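Local coordinates for protein uracil-DNA glycosylase (Sulfolobus tokodaii str. 7, PDB 4ZBY) that belongs to the uracil-DNA glycosylase superfamily and holds an iron/sulfur cluster and a bound uracil within one compact alpha/beta domain, at residues T126-I129 and F130-M133; T141-G145 and K146-W150; P44-N47 and E48-G52; F79-N82 and V83-R87. All blocks are in the same frame, centred on the assembly; numbering follows the deposited sequence. Where two conformers were deposited one is given.

The four contacts illustrate how local, short-range pairings anchor the elements of an alpha/beta domain. Along the chain the order is contact 3, contact 4, contact 1, contact 2. Contacts 3 and 4, with centres about 10 Å apart, touch through Pro44 and Arg87 and both reach the uracil; contact 4 also reaches the iron/sulfur cluster. Contact 1, on helix 123-133, meets contact 4 where Tyr128 packs on Val83, and meets contact 2 through Phe130 and Met133. Contacts 2 and 4 belong to the same mixed sheet, at strands 148-152 and 79-82. Contacts 2 and 3 lie about 28 Å apart between centres, on opposite sides of the chain's centre.

Contact 1: residues T126-I129 and F130-M133; sequences TKYI and FSKM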
loop_
_atom_site.group_PDB
_atom_site.type_symbol
_atom_site.label_atom_id
_atom_site.label_comp_id
_atom_site.label_asym_id
_atom_site.label_seq_id
_atom_site.Cartn_x
_atom_site.Cartn_y
_atom_site.Cartn_z
ATOM N N THR A 126 -3.033 -7.145 0.577
ATOM C CA THR A 126 -4.146 -7.576 1.413
ATOM C C THR A 126 -3.818 -8.896 2.110
ATOM O O THR A 126 -3.998 -9.033 3.317
ATOM C CB THR A 126 -5.456 -7.745 0.602
ATOM O OG1 THR A 126 -5.811 -6.487 0.021
ATOM C CG2 THR A 126 -6.619 -8.216 1.499
ATOM N N LYS A 127 -3.310 -9.863 1.356
ATOM C CA LYS A 127 -2.923 -11.121 1.964
ATOM C C LYS A 127 -1.860 -10.936 3.049
ATOM O O LYS A 127 -1.938 -11.579 4.112
ATOM C CB LYS A 127 -2.428 -12.091 0.881
ATOM C CG LYS A 127 -2.054 -13.474 1.383
ATOM C CD LYS A 127 -1.678 -14.362 0.197
ATOM C CE LYS A 127 -1.742 -15.843 0.552
ATOM N NZ LYS A 127 -0.758 -16.176 1.615
ATOM N N TYR A 128 -0.885 -10.061 2.803
ATOM C CA TYR A 128 0.174 -9.825 3.778
ATOM C C TYR A 128 -0.398 -9.237 5.074
ATOM O O TYR A 128 -0.145 -9.741 6.175
ATOM C CB TYR A 128 1.274 -8.869 3.230
ATOM C CG TYR A 128 2.274 -8.623 4.333
ATOM C CD1 TYR A 128 2.259 -7.452 5.077
ATOM C CD2 TYR A 128 3.161 -9.626 4.706
ATOM C CE1 TYR A 128 3.130 -7.281 6.153
ATOM C CE2 TYR A 128 4.026 -9.461 5.764
ATOM C CZ TYR A 128 4.007 -8.289 6.486
ATOM O OH TYR A 128 4.892 -8.151 7.533
ATOM N N ILE A 129 -1.167 -8.165 4.939
ATOM C CA ILE A 129 -1.693 -7.483 6.123
ATOM C C ILE A 129 -2.678 -8.400 6.850
ATOM O O ILE A 129 -2.654 -8.464 8.073
ATOM C CB ILE A 129 -2.364 -6.123 5.775
ATOM C CG1 ILE A 129 -1.307 -5.116 5.292
ATOM C CG2 ILE A 129 -3.151 -5.583 6.990
ATOM C CD1 ILE A 129 -0.238 -4.758 6.317
ATOM N N PHE A 130 -3.498 -9.157 6.110
ATOM C CA PHE A 130 -4.391 -10.123 6.763
ATOM C C PHE A 130 -3.608 -11.135 7.582
ATOM O O PHE A 130 -4.082 -11.588 8.632
ATOM C CB PHE A 130 -5.272 -10.846 5.737
ATOM C CG PHE A 130 -6.555 -10.131 5.435
ATOM C CD1 PHE A 130 -7.722 -10.845 5.216
ATOM C CD2 PHE A 130 -6.600 -8.744 5.389
ATOM C CE1 PHE A 130 -8.915 -10.174 4.939
ATOM C CE2 PHE A 130 -7.776 -8.068 5.116
ATOM C CZ PHE A 130 -8.939 -8.781 4.902
ATOM N N SER A 131 -2.411 -11.497 7.118
ATOM C CA SER A 131 -1.595 -12.453 7.862
ATOM C C SER A 131 -1.082 -11.854 9.175
ATOM O O SER A 131 -1.047 -12.550 10.196
ATOM C CB SER A 131 -0.425 -12.985 7.005
ATOM O OG SER A 131 0.627 -12.024 6.861
ATOM N N LYS A 132 -0.743 -10.570 9.165
ATOM C CA LYS A 132 -0.345 -9.872 10.387
ATOM C C LYS A 132 -1.528 -9.714 11.349
ATOM O O LYS A 132 -1.354 -9.764 12.564
ATOM C CB LYS A 132 0.248 -8.496 10.065
ATOM C CG LYS A 132 1.553 -8.529 9.293
ATOM C CD LYS A 132 2.666 -9.216 10.087
ATOM C CE LYS A 132 3.134 -10.486 9.397
ATOM N NZ LYS A 132 4.556 -10.829 9.726
ATOM N N MET A 133 -2.722 -9.519 10.795
ATOM C CA MET A 133 -3.946 -9.351 11.582
ATOM C C MET A 133 -4.433 -10.634 12.185
ATOM O O MET A 133 -5.149 -10.636 13.188
ATOM C CB MET A 133 -5.082 -8.811 10.716
ATOM C CG MET A 133 -4.875 -7.445 10.181
ATOM S SD MET A 133 -6.132 -7.106 8.949
ATOM C CE MET A 133 -7.577 -7.030 9.971
#
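Within helix 123-133 the carbonyl of Tyr128 serves two donors: Lys132 N in the regular helical pattern, and the hydroxyl of Ser131. The Ser131 OG to Tyr128 O bond is short, 2.5 Å, and is made possible by a chi1 of 75°, which sets the hydroxyl between the backbone N and the carbonyl carbon and turns it back on the preceding turn. Regular backbone bonds run beside it, among them Phe130 N to Thr126 O at 2.8 Å and Met133 N to Ile129 O at 2.9 Å.

The apolar contacts follow the same spacing. The methyl CG2 of Thr126 sits over one face of the Phe130 ring, 4.0 Å from its centroid and 20° off the normal, a CH-pi contact between side chains that point the same way. The hydroxyl of Thr126 is held by Thr120 and Gly122. Ile129 CG2 meets Met133 SD at 3.9 Å, the two chains crossing at a slant. A chi1 of -65° sets Lys132 CG 3.7 Å from Tyr128 CE1, and the bends at chi2 and chi3 then carry its CE to 3.5 Å from Tyr128 OH; that hydroxyl is bonded to Asp107 of helix 96-113.

Ile129 and Met133 rest on Val159, Thr126 and Phe130 on Pro161, while the lysines are exposed. Such an amphipathic helix laid on a mixed sheet is a standard element of the layered UDG-like alpha/beta fold.

Contact 2: residues T141-G145 and K146-W150; sequences TKVRG and KSYVW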
loop_
_atom_site.group_PDB
_atom_site.type_symbol
_atom_site.label_atom_id
_atom_site.label_comp_id
_atom_site.label_asym_id
_atom_site.label_seq_id
_atom_site.Cartn_x
_atom_site.Cartn_y
_atom_site.Cartn_z
ATOM N N THR A 141 -11.169 -10.984 -4.258
ATOM C CA THR A 141 -12.542 -10.778 -4.718
ATOM C C THR A 141 -13.503 -10.943 -3.546
ATOM O O THR A 141 -14.472 -10.178 -3.379
ATOM C CB THR A 141 -12.904 -11.748 -5.861
ATOM O OG1 THR A 141 -12.091 -11.456 -7.004
ATOM C CG2 THR A 141 -14.359 -11.605 -6.259
ATOM N N LYS A 142 -13.200 -11.909 -2.692
ATOM C CA LYS A 142 -14.132 -12.279 -1.624
ATOM C C LYS A 142 -14.018 -11.355 -0.423
ATOM O O LYS A 142 -14.963 -11.249 0.377
ATOM C CB LYS A 142 -13.888 -13.720 -1.188
ATOM C CG LYS A 142 -14.520 -14.731 -2.121
ATOM C CD LYS A 142 -14.121 -16.146 -1.760
ATOM C CE LYS A 142 -14.804 -17.141 -2.668
ATOM N NZ LYS A 142 -14.459 -18.524 -2.294
ATOM N N VAL A 143 -12.878 -10.688 -0.281
ATOM C CA VAL A 143 -12.657 -9.922 0.935
ATOM C C VAL A 143 -12.667 -8.418 0.728
ATOM O O VAL A 143 -12.755 -7.681 1.701
ATOM C CB VAL A 143 -11.328 -10.311 1.639
ATOM C CG1 VAL A 143 -11.230 -11.838 1.827
ATOM C CG2 VAL A 143 -10.097 -9.714 0.910
ATOM N N ARG A 144 -12.567 -7.949 -0.515
ATOM C CA ARG A 144 -12.535 -6.497 -0.739
ATOM C C ARG A 144 -13.878 -5.843 -0.438
ATOM O O ARG A 144 -14.942 -6.524 -0.395
ATOM C CB ARG A 144 -12.120 -6.171 -2.182
ATOM C CG ARG A 144 -13.086 -6.732 -3.252
ATOM C CD ARG A 144 -13.475 -5.654 -4.281
ATOM N NE ARG A 144 -14.385 -4.656 -3.722
ATOM C CZ ARG A 144 -15.707 -4.778 -3.677
ATOM N NH1 ARG A 144 -16.305 -5.878 -4.129
ATOM N NH2 ARG A 144 -16.446 -3.808 -3.151
ATOM N N GLY A 145 -13.812 -4.528 -0.204
ATOM C CA GLY A 145 -14.985 -3.676 -0.181
ATOM C C GLY A 145 -15.636 -3.560 1.182
ATOM O O GLY A 145 -16.753 -3.065 1.311
ATOM N N LYS A 146 -14.949 -4.021 2.211
ATOM C CA LYS A 146 -15.436 -3.741 3.546
ATOM C C LYS A 146 -14.274 -3.574 4.502
ATOM O O LYS A 146 -13.113 -3.845 4.163
ATOM C CB LYS A 146 -16.399 -4.831 4.018
ATOM C CG LYS A 146 -15.771 -6.142 4.402
ATOM C CD LYS A 146 -16.808 -6.968 5.152
ATOM C CE LYS A 146 -16.296 -8.344 5.509
ATOM N NZ LYS A 146 -17.400 -9.205 6.042
ATOM N N SER A 147 -14.576 -3.084 5.696
ATOM C CA SER A 147 -13.526 -2.816 6.657
ATOM C C SER A 147 -13.324 -3.963 7.651
ATOM O O SER A 147 -14.244 -4.747 7.983
ATOM C CB SER A 147 -13.813 -1.507 7.400
ATOM O OG SER A 147 -15.119 -1.514 7.901
ATOM N N TYR A 148 -12.078 -4.082 8.091
ATOM C CA TYR A 148 -11.667 -5.119 9.032
ATOM C C TYR A 148 -10.921 -4.431 10.169
ATOM O O TYR A 148 -10.008 -3.645 9.931
ATOM C CB TYR A 148 -10.787 -6.159 8.336
ATOM C CG TYR A 148 -11.483 -6.879 7.204
ATOM C CD1 TYR A 148 -11.542 -6.328 5.927
ATOM C CD2 TYR A 148 -12.069 -8.124 7.405
ATOM C CE1 TYR A 148 -12.179 -6.977 4.893
ATOM C CE2 TYR A 148 -12.709 -8.792 6.367
ATOM C CZ TYR A 148 -12.768 -8.210 5.117
ATOM O OH TYR A 148 -13.406 -8.887 4.094
ATOM N N VAL A 149 -11.318 -4.685 11.407
ATOM C CA VAL A 149 -10.652 -3.991 12.501
ATOM C C VAL A 149 -9.400 -4.749 12.948
ATOM O O VAL A 149 -9.455 -5.945 13.278
ATOM C CB VAL A 149 -11.590 -3.797 13.692
ATOM C CG1 VAL A 149 -10.829 -3.209 14.873
ATOM C CG2 VAL A 149 -12.744 -2.896 13.289
ATOM N N TRP A 150 -8.272 -4.052 12.941
ATOM C CA TRP A 150 -7.016 -4.612 13.394
ATOM C C TRP A 150 -6.663 -3.987 14.737
ATOM O O TRP A 150 -6.273 -2.826 14.802
ATOM C CB TRP A 150 -5.933 -4.355 12.359
ATOM C CG TRP A 150 -4.577 -4.961 12.622
ATOM C CD1 TRP A 150 -4.234 -5.878 13.579
ATOM C CD2 TRP A 150 -3.375 -4.659 11.906
ATOM N NE1 TRP A 150 -2.885 -6.163 13.496
ATOM C CE2 TRP A 150 -2.340 -5.432 12.474
ATOM C CE3 TRP A 150 -3.079 -3.824 10.830
ATOM C CZ2 TRP A 150 -1.029 -5.390 11.992
ATOM C CZ3 TRP A 150 -1.773 -3.767 10.362
ATOM C CH2 TRP A 150 -0.763 -4.539 10.950
#
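Tyr148 points its ring back along the chain toward Val143, and its phenol reaches the last turn of helix 140-143. The hydroxyl OH donates to Val143 O at 2.8 Å, approaching in the carbonyl plane on a lone pair with a C=O...O angle of 116°. The acceptor in turn lies at the edge of the ring, in its plane, so that phenol and carbonyl meet side-on to each other. Tyr148 CG stands anti to the carbonyl carbon (chi1 -61°), which directs the ring at the helix end. The same hydroxyl touches the side of the valine, with Tyr148 OH 3.5 Å from Val143 CB.

Lys146 approaches the ring differently. Its extended aliphatic chain passes over one face near the hydroxyl end, with Lys146 CG 3.7 Å from Tyr148 CE1 and Lys146 CE 3.6 Å from Tyr148 CZ. On the opposite face the ring of Phe130 comes edge-on in a T-shaped pair, so the tyrosine is sandwiched between an alkyl chain and an aromatic edge.

Between helix and strand the chain turns at Gly145, whose phi is 89°. Arg144, the first residue to leave helical geometry, sends its guanidinium away to a salt bridge with Asp181 of helix 172-190. The result is a helix-to-strand connection, tied by a tyrosine to a helix-end carbonyl, that leads into the outermost strand 148-152 of the sheet.

Contact 3: residues P44-N47 and E48-G52; sequences PGEN and EDKEG. With URA (uracil), chain C.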
loop_
_atom_site.group_PDB
_atom_site.type_symbol
_atom_site.label_atom_id
_atom_site.label_comp_id
_atom_site.label_asym_id
_atom_site.label_seq_id
_atom_site.Cartn_x
_atom_site.Cartn_y
_atom_site.Cartn_z
ATOM N N PRO A 44 6.856 -1.919 -6.825
ATOM C CA PRO A 44 7.091 -0.929 -7.877
ATOM C C PRO A 44 6.960 -1.507 -9.270
ATOM O O PRO A 44 7.387 -2.640 -9.529
ATOM C CB PRO A 44 8.553 -0.497 -7.646
ATOM C CG PRO A 44 8.858 -0.851 -6.268
ATOM C CD PRO A 44 7.969 -1.984 -5.857
ATOM N N GLY A 45 6.408 -0.721 -10.185
ATOM C CA GLY A 45 6.538 -1.064 -11.583
ATOM C C GLY A 45 7.677 -0.306 -12.240
ATOM O O GLY A 45 8.585 0.202 -11.575
ATOM N N GLU A 46 7.621 -0.223 -13.567
ATOM C CA GLU A 46 8.699 0.366 -14.343
ATOM C C GLU A 46 8.945 1.842 -14.014
ATOM O O GLU A 46 10.094 2.263 -13.839
ATOM C CB GLU A 46 8.396 0.216 -15.848
ATOM C CG GLU A 46 9.484 0.732 -16.755
ATOM C CD GLU A 46 9.160 0.536 -18.230
ATOM O OE1 GLU A 46 8.047 0.071 -18.549
ATOM O OE2 GLU A 46 10.030 0.851 -19.070
ATOM N N ASN A 47 7.889 2.650 -13.991
ATOM C CA ASN A 47 8.073 4.078 -13.751
ATOM C C ASN A 47 8.480 4.347 -12.317
ATOM O O ASN A 47 9.253 5.270 -12.039
ATOM C CB ASN A 47 6.800 4.853 -14.093
ATOM C CG ASN A 47 6.453 4.765 -15.562
ATOM O OD1 ASN A 47 5.352 4.355 -15.932
ATOM N ND2 ASN A 47 7.404 5.129 -16.411
ATOM N N GLU A 48 7.970 3.537 -11.407
ATOM C CA GLU A 48 8.342 3.655 -9.997
ATOM C C GLU A 48 9.833 3.405 -9.804
ATOM O O GLU A 48 10.509 4.114 -9.079
ATOM C CB GLU A 48 7.526 2.667 -9.152
ATOM C CG GLU A 48 6.053 3.054 -9.025
ATOM C CD GLU A 48 5.259 2.816 -10.290
ATOM O OE1 GLU A 48 5.641 1.944 -11.130
ATOM O OE2 GLU A 48 4.242 3.517 -10.464
ATOM N N ASP A 49 10.334 2.367 -10.458
ATOM C CA ASP A 49 11.747 2.014 -10.429
ATOM C C ASP A 49 12.603 3.151 -10.978
ATOM O O ASP A 49 13.631 3.515 -10.402
ATOM C CB ASP A 49 11.948 0.721 -11.251
ATOM C CG ASP A 49 13.401 0.300 -11.376
ATOM O OD1 ASP A 49 14.078 0.131 -10.355
ATOM O OD2 ASP A 49 13.863 0.106 -12.520
ATOM N N LYS A 50 12.178 3.696 -12.113
ATOM C CA LYS A 50 12.908 4.789 -12.748
ATOM C C LYS A 50 12.957 6.009 -11.839
ATOM O O LYS A 50 13.966 6.723 -11.800
ATOM C CB LYS A 50 12.266 5.171 -14.081
ATOM C CG LYS A 50 12.597 4.264 -15.236
ATOM C CD LYS A 50 12.193 4.916 -16.554
ATOM C CE LYS A 50 12.616 4.086 -17.753
ATOM N NZ LYS A 50 11.641 3.000 -18.070
ATOM N N GLU A 51 11.866 6.252 -11.125
ATOM C CA GLU A 51 11.730 7.493 -10.363
ATOM C C GLU A 51 12.052 7.391 -8.882
ATOM O O GLU A 51 12.276 8.408 -8.246
ATOM C CB GLU A 51 10.305 8.052 -10.537
ATOM C CG GLU A 51 10.071 8.571 -11.946
ATOM C CD GLU A 51 8.647 9.040 -12.188
ATOM O OE1 GLU A 51 8.085 9.737 -11.315
ATOM O OE2 GLU A 51 8.095 8.704 -13.262
ATOM N N GLY A 52 12.063 6.187 -8.321
ATOM C CA GLY A 52 12.236 6.015 -6.883
ATOM C C GLY A 52 11.012 6.378 -6.041
ATOM O O GLY A 52 11.124 6.663 -4.850
HETATM N N1 URA C . 1.912 -1.071 -8.552
HETATM C C2 URA C . 2.046 -1.181 -7.212
HETATM O O2 URA C . 1.664 -2.151 -6.583
HETATM N N3 URA C . 2.800 -0.249 -6.616
HETATM C C4 URA C . 3.427 0.782 -7.221
HETATM O O4 URA C . 4.022 1.601 -6.542
HETATM C C5 URA C . 3.256 0.872 -8.617
HETATM C C6 URA C . 2.496 -0.047 -9.259
HETATM O O HOH W 1 12.290 0.614 -14.697
HETATM O O HOH W 2 4.984 2.251 -13.766
HETATM O O HOH W 3 9.097 7.357 -15.307
#
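Glu48 OE1 is gripped by two donors: the backbone N-H of Gly45, in a weak bond of 2.9 Å with an N-H...O angle of 126°, and a water at 2.7 Å that also accepts from Asn47 N. The other oxygen, OE2, takes the N-H groups of Val56 and Gly57, so both ends of the carboxylate are tied to backbone and its rotation is restricted. The bend at chi2 (74°) folds the side chain back toward the start of its own helix, where it faces the uracil: Glu48 CD lies 3.3 Å from uracil C5. Closer to the backbone, Glu48 CB rests on Pro44 CB.

Gly45 is the N-cap, and its carbonyl receives Asp49 N at 3.0 Å to begin the helix. Asp49 is pinned on both carboxylate oxygens: OD1 accepts from Thr24 N, while OD2 accepts a hydrogen bond from a water that donates a second one to Glu46 O.

On the exposed flank, Glu46 and Lys50 run side by side, and a salt bridge of 2.9 Å joins Glu46 OE2 to Lys50 NZ. Glu46 is fully extended, whereas Lys50 turns at its last torsion (chi4 83°) to bring the ammonium group over. At the far end Gly52 takes up a positive phi, its N bonded to Glu48 O at 2.7 Å.

The short helix 46-51 thus follows strand 37-41, with Pro44 against Val27 and Glu46 beside Arg87 of the loop that leaves strand 79-82.

Contact 4: residues F79-N82 and V83-R87; sequences FITN and VVKCR. With URA (uracil), chain C; SF4 (iron/sulfur cluster), chain B.
Where strand 79-82 ends and the loop toward helix 96-113 begins, Thr81 and Asn82 meet Lys85 on a short piece of chain that joins the uracil pocket to the iron/sulfur cluster. The ammonium group of Lys85 doubles back to the strand end: Lys85 NZ donates to Asn82 O at 2.9 Å, nearly in line with the carbonyl (171°), and to Thr81 OG1 at 3.2 Å. A turn at the last torsion (chi4 63°) of an otherwise extended chain delivers NZ to both acceptors, and Gln109 OE1 supplies a third. Thr81 OG1 is itself bonded to Pro28 O, so this hydroxyl is held from two directions.

The side chain of Asn82 leads away from the lysine into the pocket. Its OD1 accepts from uracil N3 at 2.7 Å, with an N-H...O angle of 168°, while ND2 donates to uracil O4 at 3.0 Å. Behind the amide, Asn82 CB packs on Val84 O.

Further along, Cys86 SG binds an iron of the cluster, FE3, at 2.3 Å, and Val84 CG1 lies 3.7 Å from the cluster sulfur S2. Cys14, Cys17 and Cys102 also line the cluster pocket.

The paired bonds from one amide fix which way round Asn82 sits, its oxygen to the N-H and its nitrogen to the carbonyl of the uracil. Three oxygen acceptors around buried Lys85 NZ would be expected to stabilise its positive charge, and they tether the cluster-binding loop to the strand that carries the uracil-binding asparagine.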
loop_
_atom_site.group_PDB
_atom_site.type_symbol
_atom_site.label_atom_id
_atom_site.label_comp_id
_atom_site.label_asym_id
_atom_site.label_seq_id
_atom_site.Cartn_x
_atom_site.Cartn_y
_atom_site.Cartn_z
ATOM N N PHE A 79 0.073 8.449 3.235
ATOM C CA PHE A 79 1.340 7.755 3.072
ATOM C C PHE A 79 1.136 6.602 2.124
ATOM O O PHE A 79 0.144 5.874 2.234
ATOM C CB PHE A 79 1.907 7.255 4.413
ATOM C CG PHE A 79 3.342 6.804 4.314
ATOM C CD1 PHE A 79 3.641 5.495 4.000
ATOM C CD2 PHE A 79 4.391 7.713 4.510
ATOM C CE1 PHE A 79 4.978 5.067 3.894
ATOM C CE2 PHE A 79 5.719 7.312 4.397
ATOM C CZ PHE A 79 6.003 5.980 4.073
ATOM N N ILE A 80 2.054 6.454 1.167
ATOM C CA ILE A 80 1.883 5.458 0.101
ATOM C C ILE A 80 3.135 4.606 -0.029
ATOM O O ILE A 80 4.234 5.146 -0.149
ATOM C CB ILE A 80 1.616 6.138 -1.260
ATOM C CG1 ILE A 80 0.324 6.967 -1.207
ATOM C CG2 ILE A 80 1.556 5.072 -2.366
ATOM C CD1 ILE A 80 0.127 7.856 -2.481
ATOM N N THR A 81 2.971 3.296 0.040
ATOM C CA THR A 81 4.117 2.420 -0.120
ATOM C C THR A 81 3.639 1.072 -0.658
ATOM O O THR A 81 2.518 0.970 -1.149
ATOM C CB THR A 81 4.896 2.282 1.216
ATOM O OG1 THR A 81 6.117 1.556 0.981
ATOM C CG2 THR A 81 4.069 1.590 2.287
ATOM N N ASN A 82 4.513 0.074 -0.599
ATOM C CA ASN A 82 4.243 -1.269 -1.113
ATOM C C ASN A 82 4.806 -2.307 -0.168
ATOM O O ASN A 82 5.707 -2.012 0.601
ATOM C CB ASN A 82 4.870 -1.492 -2.494
ATOM C CG ASN A 82 4.281 -0.593 -3.567
ATOM O OD1 ASN A 82 3.161 -0.790 -4.003
ATOM N ND2 ASN A 82 5.048 0.397 -4.000
ATOM N N VAL A 83 4.307 -3.540 -0.259
ATOM C CA VAL A 83 4.813 -4.604 0.600
ATOM C C VAL A 83 6.245 -4.996 0.189
ATOM O O VAL A 83 7.066 -5.348 1.043
ATOM C CB VAL A 83 3.860 -5.826 0.582
ATOM C CG1 VAL A 83 3.742 -6.401 -0.818
ATOM C CG2 VAL A 83 4.311 -6.888 1.577
ATOM N N VAL A 84 6.557 -4.903 -1.109
ATOM C CA VAL A 84 7.905 -5.120 -1.596
ATOM C C VAL A 84 8.369 -3.818 -2.241
ATOM O O VAL A 84 7.586 -3.145 -2.924
ATOM C CB VAL A 84 7.953 -6.287 -2.606
ATOM C CG1 VAL A 84 9.253 -6.308 -3.390
ATOM C CG2 VAL A 84 7.773 -7.601 -1.834
ATOM N N LYS A 85 9.621 -3.452 -2.011
ATOM C CA LYS A 85 10.036 -2.109 -2.381
ATOM C C LYS A 85 10.997 -1.998 -3.578
ATOM O O LYS A 85 11.419 -0.889 -3.956
ATOM C CB LYS A 85 10.592 -1.425 -1.129
ATOM C CG LYS A 85 9.446 -1.188 -0.109
ATOM C CD LYS A 85 9.980 -1.000 1.283
ATOM C CE LYS A 85 9.010 -0.219 2.139
ATOM N NZ LYS A 85 7.687 -0.880 2.372
ATOM N N CYS A 86 11.288 -3.125 -4.228
ATOM C CA CYS A 86 12.011 -3.104 -5.495
ATOM C C CYS A 86 11.197 -3.788 -6.579
ATOM O O CYS A 86 10.408 -4.671 -6.295
ATOM C CB CYS A 86 13.365 -3.789 -5.375
ATOM S SG CYS A 86 14.410 -2.883 -4.192
ATOM N N ARG A 87 11.382 -3.326 -7.809
ATOM C CA ARG A 87 10.680 -3.888 -8.980
ATOM C C ARG A 87 11.125 -5.303 -9.314
ATOM O O ARG A 87 12.277 -5.532 -9.641
ATOM C CB ARG A 87 10.918 -2.997 -10.203
ATOM C CG ARG A 87 10.146 -3.406 -11.451
ATOM C CD ARG A 87 10.775 -2.796 -12.692
ATOM N NE ARG A 87 9.925 -2.984 -13.862
ATOM C CZ ARG A 87 10.282 -2.674 -15.105
ATOM N NH1 ARG A 87 9.437 -2.879 -16.103
ATOM N NH2 ARG A 87 11.478 -2.155 -15.350
HETATM N N1 URA C . 1.912 -1.071 -8.552
HETATM C C2 URA C . 2.046 -1.181 -7.212
HETATM O O2 URA C . 1.664 -2.151 -6.583
HETATM N N3 URA C . 2.800 -0.249 -6.616
HETATM C C4 URA C . 3.427 0.782 -7.221
HETATM O O4 URA C . 4.022 1.601 -6.542
HETATM C C5 URA C . 3.256 0.872 -8.617
HETATM C C6 URA C . 2.496 -0.047 -9.259
HETATM FE FE1 SF4 B . 14.554 -6.793 -1.461
HETATM FE FE2 SF4 B . 15.618 -4.881 0.065
HETATM FE FE3 SF4 B . 14.503 -4.233 -2.302
HETATM FE FE4 SF4 B . 12.968 -4.993 -0.260
HETATM S S1 SF4 B . 14.226 -3.103 -0.376
HETATM S S2 SF4 B . 12.776 -5.679 -2.390
HETATM S S3 SF4 B . 14.292 -6.551 0.757
HETATM S S4 SF4 B . 16.356 -5.570 -1.960
#